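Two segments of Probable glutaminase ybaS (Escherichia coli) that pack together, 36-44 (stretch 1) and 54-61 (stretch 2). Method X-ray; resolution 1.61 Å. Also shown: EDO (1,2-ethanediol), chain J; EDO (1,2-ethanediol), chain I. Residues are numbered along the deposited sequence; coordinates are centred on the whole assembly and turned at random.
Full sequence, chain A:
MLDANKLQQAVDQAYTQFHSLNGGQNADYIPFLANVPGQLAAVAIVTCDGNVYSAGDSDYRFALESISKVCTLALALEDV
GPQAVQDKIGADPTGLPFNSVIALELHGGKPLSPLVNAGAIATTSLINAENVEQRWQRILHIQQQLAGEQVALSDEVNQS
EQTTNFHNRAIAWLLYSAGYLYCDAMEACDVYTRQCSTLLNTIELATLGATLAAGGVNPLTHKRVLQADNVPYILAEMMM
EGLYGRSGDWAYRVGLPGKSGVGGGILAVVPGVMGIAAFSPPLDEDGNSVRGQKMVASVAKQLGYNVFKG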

ATOM      1  N   VAL A  36     -19.590 -23.902  -9.620  1.00 11.71           N
ATOM      2  CA  VAL A  36     -19.199 -23.133 -10.813  1.00 12.31           C
ATOM      3  C   VAL A  36     -18.139 -23.940 -11.553  1.00 13.17           C
ATOM      4  O   VAL A  36     -17.151 -24.308 -10.940  1.00 13.10           O
ATOM      5  N   PRO A  37     -18.313 -24.207 -12.861  1.00 13.53           N
ATOM      6  CA  PRO A  37     -17.320 -25.019 -13.568  1.00 13.39           C
ATOM      7  C   PRO A  37     -15.930 -24.412 -13.441  1.00 12.82           C
ATOM      8  O   PRO A  37     -15.738 -23.248 -13.781  1.00 12.33           O
ATOM      9  N   GLY A  38     -14.983 -25.206 -12.962  1.00 13.40           N
ATOM     10  CA  GLY A  38     -13.665 -24.719 -12.571  1.00 13.89           C
ATOM     11  C   GLY A  38     -12.741 -24.295 -13.694  1.00 13.32           C
ATOM     12  O   GLY A  38     -11.821 -23.519 -13.437  1.00 14.53           O
ATOM     13  N   GLN A  39     -13.027 -24.735 -14.931  1.00 12.88           N
ATOM     14  CA  GLN A  39     -12.199 -24.403 -16.064  1.00 13.14           C
ATOM     15  C   GLN A  39     -12.493 -23.022 -16.681  1.00 11.98           C
ATOM     16  O   GLN A  39     -11.753 -22.587 -17.556  1.00 12.51           O
ATOM     17  N   LEU A  40     -13.604 -22.408 -16.296  1.00 11.35           N
ATOM     18  CA  LEU A  40     -13.959 -21.105 -16.853  1.00 10.43           C
ATOM     19  C   LEU A  40     -12.863 -20.114 -16.549  1.00 10.46           C
ATOM     20  O   LEU A  40     -12.354 -20.090 -15.422  1.00 10.12           O
ATOM     21  N   ALA A  41     -12.570 -19.261 -17.529  1.00  9.84           N
ATOM     22  CA  ALA A  41     -11.498 -18.298 -17.398  1.00  9.80           C
ATOM     23  C   ALA A  41     -11.647 -17.175 -18.414  1.00  9.65           C
ATOM     24  O   ALA A  41     -11.970 -17.443 -19.586  1.00  9.27           O
ATOM     25  N   ALA A  42     -11.413 -15.918 -17.985  1.00  7.44           N
ATOM     26  CA  ALA A  42     -11.583 -14.741 -18.819  1.00  7.80           C
ATOM     27  C   ALA A  42     -10.672 -13.644 -18.354  1.00  8.23           C
ATOM     28  O   ALA A  42     -10.277 -13.604 -17.171  1.00  7.98           O
ATOM     29  N   VAL A  43     -10.331 -12.784 -19.293  1.00  8.88           N
ATOM     30  CA  VAL A  43      -9.600 -11.572 -18.992  1.00  8.72           C
ATOM     31  C   VAL A  43     -10.085 -10.466 -19.930  1.00  9.68           C
ATOM     32  O   VAL A  43     -10.468 -10.701 -21.098  1.00  9.22           O
ATOM     33  N   ALA A  44     -10.130  -9.246 -19.413  1.00  9.03           N
ATOM     34  CA  ALA A  44     -10.630  -8.107 -20.194  1.00  8.39           C
ATOM     35  C   ALA A  44      -9.966  -6.798 -19.802  1.00  9.08           C
ATOM     36  O   ALA A  44      -9.602  -6.598 -18.670  1.00  8.30           O
ATOM     37  N   SER A  54     -11.388  -8.395 -24.886  1.00 10.37           N
ATOM     38  CA  SER A  54     -11.433  -9.542 -23.977  1.00 10.05           C
ATOM     39  C   SER A  54     -11.064 -10.846 -24.626  1.00  9.50           C
ATOM     40  O   SER A  54     -10.972 -10.935 -25.843  1.00  9.42           O
ATOM     41  N   ALA A  55     -10.842 -11.842 -23.781  1.00  9.05           N
ATOM     42  CA  ALA A  55     -10.538 -13.207 -24.179  1.00  8.58           C
ATOM     43  C   ALA A  55     -11.133 -14.140 -23.168  1.00  9.57           C
ATOM     44  O   ALA A  55     -11.280 -13.798 -21.983  1.00  8.74           O
ATOM     45  N   GLY A  56     -11.533 -15.326 -23.626  1.00  9.14           N
ATOM     46  CA  GLY A  56     -12.131 -16.311 -22.765  1.00  9.55           C
ATOM     47  C   GLY A  56     -13.595 -16.100 -22.526  1.00  9.15           C
ATOM     48  O   GLY A  56     -14.308 -15.442 -23.317  1.00 10.23           O
ATOM     49  N   ASP A  57     -14.040 -16.625 -21.389  1.00  9.74           N
ATOM     50  CA  ASP A  57     -15.441 -16.684 -20.982  1.00  9.64           C
ATOM     51  C   ASP A  57     -15.930 -15.344 -20.396  1.00  9.08           C
ATOM     52  O   ASP A  57     -16.459 -15.283 -19.313  1.00  8.97           O
ATOM     53  N   SER A  58     -15.725 -14.278 -21.131  1.00  8.79           N
ATOM     54  CA  SER A  58     -15.837 -12.938 -20.602  1.00  9.56           C
ATOM     55  C   SER A  58     -17.273 -12.419 -20.383  1.00  9.70           C
ATOM     56  O   SER A  58     -17.448 -11.358 -19.779  1.00 10.10           O
ATOM     57  N   ASP A  59     -18.273 -13.136 -20.900  1.00  8.57           N
ATOM     58  CA  ASP A  59     -19.682 -12.858 -20.596  1.00  8.67           C
ATOM     59  C   ASP A  59     -20.238 -13.630 -19.386  1.00  9.12           C
ATOM     60  O   ASP A  59     -21.333 -13.331 -18.925  1.00  9.33           O
ATOM     61  N   TYR A  60     -19.506 -14.637 -18.896  1.00  9.38           N
ATOM     62  CA  TYR A  60     -19.985 -15.508 -17.839  1.00  8.90           C
ATOM     63  C   TYR A  60     -20.092 -14.733 -16.530  1.00  8.84           C
ATOM     64  O   TYR A  60     -19.077 -14.192 -16.074  1.00  8.95           O
ATOM     65  N   ARG A  61     -21.302 -14.696 -15.945  1.00  8.63           N
ATOM     66  CA  ARG A  61     -21.552 -13.867 -14.754  1.00  9.73           C
ATOM     67  C   ARG A  61     -21.330 -14.698 -13.483  1.00  9.71           C
ATOM     68  O   ARG A  61     -21.964 -15.750 -13.284  1.00  9.76           O
TER

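The most unusual feature of this contact is that an aspartate side chain carries on the pairing of two antiparallel strands after the strands themselves have ended. Asp57 N donates to Ala41 O (2.9 Å), and Ala41 N in turn donates to Asp57 OD2 (3.0 Å), so that a carboxylate oxygen takes the role a backbone carbonyl would play in a regular ladder. Asp57 suits the place because its side chain is short: with chi1 m and its CA-to-CB bond pointing toward stretch 1, it brings its acceptor directly to the amide. A water donates to both Gln39 O (3.0 Å) and Asp57 OD2 (3.2 Å), bridging the stretches beside this bond.

Within the ladder, Val43 and Ala55 form the hydrogen-bonded pair: Val43 N reaches Ala55 O at 3.0 Å, and Ala55 N reaches Val43 O at 2.9 Å. Their side chains share one face of the sheet, where Val43, chi1 p, places CG1 4.2 Å from Ala55 CB. Ala44 and Ser54 share the other face, with Ala44 CB 3.8 Å from Ser54 CB. Ser54, also p, hydrogen-bonds through OG to Ser58 OG (2.9 Å), where Ser58 is again p; this link ties the strand to the turn that follows within stretch 2.

Gly56 is well matched to its position. Its phi of 82° favours glycine, and a CB would point toward stretch 1 and clash with Ala41 O. Without one, Gly56 CA approaches Ala41 O to 3.4 Å in a CA-H...O contact. Ala42, whose CA-to-CB bond points toward stretch 2, lies against the backbone beyond the glycine, its CB 3.5 Å from Asp57 C and 3.6 Å from Ser58 N; its small methyl makes this close approach to the main chain.

Farther along, the packing becomes apolar. The CA-to-CB bonds of Leu40 and Tyr60 each point toward the other stretch. Leu40 (chi1 m, chi2 t) sets CD1 over one face of the Tyr60 ring, 3.4 Å from the ring centroid, a CH-pi contact that a flexible aliphatic chain and a flat aromatic surface make well. Leu40 CD2 also lies 3.6 Å from Asp57 CG. Tyr60 has chi1 t; Val36 (t) brings CG1 to 4.0 Å from Tyr60 CE2, and Pro37 CD lies 3.8 Å from Tyr60 OH.

One ethanediol, probably from the crystallisation liquor, lies beside the contact at Gln39, with its C2 only 2.4 Å from Gln39 NE2, too close for an ordinary non-bonded contact. A second, of similar origin, donates from O1 to Asp59 OD1 (2.6 Å); the CA-to-CB bond of Asp59 points away from stretch 1, and the residue makes no contact with it.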

ATOM      1  CB  VAL A  36     -18.628 -21.712 -10.473  1.00 10.30           C
ATOM      2  CG1 VAL A  36     -18.252 -20.955 -11.760  1.00 10.91           C
ATOM      3  CG2 VAL A  36     -19.628 -20.906  -9.704  1.00 12.84           C
ATOM      4  CB  PRO A  37     -17.816 -25.044 -15.005  1.00 12.86           C
ATOM      5  CG  PRO A  37     -19.373 -24.852 -14.861  1.00 14.40           C
ATOM      6  CD  PRO A  37     -19.478 -23.876 -13.710  1.00 14.66           C
ATOM      7  CB  GLN A  39     -12.281 -25.491 -17.154  1.00 13.78           C
ATOM      8  CG  GLN A  39     -13.447 -25.502 -18.063  1.00 18.19           C
ATOM      9  CD  GLN A  39     -14.748 -25.857 -17.395  1.00 23.09           C
ATOM     10  OE1 GLN A  39     -14.781 -26.437 -16.294  1.00 22.42           O
ATOM     11  NE2 GLN A  39     -15.855 -25.504 -18.072  1.00 27.52           N
ATOM     12  CB  LEU A  40     -15.256 -20.621 -16.272  1.00 10.75           C
ATOM     13  CG  LEU A  40     -16.497 -21.440 -16.557  1.00 11.17           C
ATOM     14  CD1 LEU A  40     -17.689 -21.004 -15.682  1.00 14.30           C
ATOM     15  CD2 LEU A  40     -16.822 -21.357 -18.049  1.00 13.59           C
ATOM     16  CB  ALA A  41     -10.194 -18.988 -17.621  1.00 10.03           C
ATOM     17  CB  ALA A  42     -13.018 -14.278 -18.830  1.00  9.10           C
ATOM     18  CB  VAL A  43      -8.090 -11.784 -19.071  1.00 10.44           C
ATOM     19  CG1 VAL A  43      -7.683 -12.365 -20.428  1.00 11.38           C
ATOM     20  CG2 VAL A  43      -7.360 -10.523 -18.772  1.00  8.66           C
ATOM     21  CB  ALA A  44     -12.167  -7.933 -20.039  1.00  7.87           C
ATOM     22  CB  SER A  54     -12.809  -9.643 -23.333  1.00 10.45           C
ATOM     23  OG  SER A  54     -13.741 -10.268 -24.211  1.00 11.70           O
ATOM     24  CB  ALA A  55      -8.995 -13.428 -24.244  1.00  8.71           C
ATOM     25  CB  ASP A  57     -15.615 -17.782 -19.925  1.00  9.70           C
ATOM     26  CG  ASP A  57     -15.190 -19.156 -20.428  1.00 13.95           C
ATOM     27  OD1 ASP A  57     -15.956 -19.725 -21.248  1.00  9.42           O
ATOM     28  OD2 ASP A  57     -14.135 -19.726 -20.045  1.00  8.89           O
ATOM     29  CB  SER A  58     -15.045 -11.983 -21.490  1.00  9.94           C
ATOM     30  OG  SER A  58     -15.589 -11.928 -22.802  1.00 10.46           O
ATOM     31  CB  ASP A  59     -20.540 -13.185 -21.826  1.00  8.29           C
ATOM     32  CG  ASP A  59     -21.945 -12.667 -21.710  1.00 11.43           C
ATOM     33  OD1 ASP A  59     -22.122 -11.420 -21.775  1.00 12.44           O
ATOM     34  OD2 ASP A  59     -22.921 -13.421 -21.542  1.00 12.81           O
ATOM     35  CB  TYR A  60     -19.061 -16.695 -17.653  1.00  8.70           C
ATOM     36  CG  TYR A  60     -19.663 -17.734 -16.751  1.00  7.92           C
ATOM     37  CD1 TYR A  60     -20.418 -18.773 -17.273  1.00 13.27           C
ATOM     38  CD2 TYR A  60     -19.480 -17.668 -15.362  1.00 10.26           C
ATOM     39  CE1 TYR A  60     -21.002 -19.736 -16.436  1.00 15.68           C
ATOM     40  CE2 TYR A  60     -20.036 -18.633 -14.511  1.00 11.29           C
ATOM     41  CZ  TYR A  60     -20.795 -19.660 -15.054  1.00 16.26           C
ATOM     42  OH  TYR A  60     -21.373 -20.648 -14.249  1.00 20.34           O
ATOM     43  CB  ARG A  61     -22.934 -13.287 -14.778  1.00 11.98           C
ATOM     44  CG  ARG A  61     -23.212 -12.288 -15.913  1.00 14.76           C
ATOM     45  CD  ARG A  61     -24.808 -12.159 -16.315  1.00 21.55           C
ATOM     46  NE  ARG A  61     -24.971 -11.316 -17.553  1.00 25.70           N
ATOM     47  CZ  ARG A  61     -24.558 -10.051 -17.494  1.00 26.66           C
ATOM     48  NH1 ARG A  61     -24.111  -9.664 -16.332  1.00 24.50           N
ATOM     49  NH2 ARG A  61     -24.594  -9.182 -18.506  1.00 25.49           N
TER
HETATM   50  C1  EDO J1219     -18.171 -24.338 -20.061  1.00 47.08           C
HETATM   51  O1  EDO J1219     -16.867 -24.267 -20.604  1.00 48.19           O
HETATM   52  C2  EDO J1219     -18.101 -24.763 -18.605  1.00 47.47           C
HETATM   53  O2  EDO J1219     -18.976 -25.835 -18.296  1.00 47.83           O
HETATM   54  C1  EDO I1217     -20.497  -8.471 -22.716  1.00 25.95           C
HETATM   55  O1  EDO I1217     -20.140  -9.840 -22.366  1.00 19.39           O
HETATM   56  C2  EDO I1217     -20.676  -7.585 -21.484  1.00 25.93           C
HETATM   57  O2  EDO I1217     -21.873  -7.823 -20.720  1.00 23.35           O
HETATM   58  O   HOH W   1     -12.323 -22.303 -20.490  1.00 42.59           O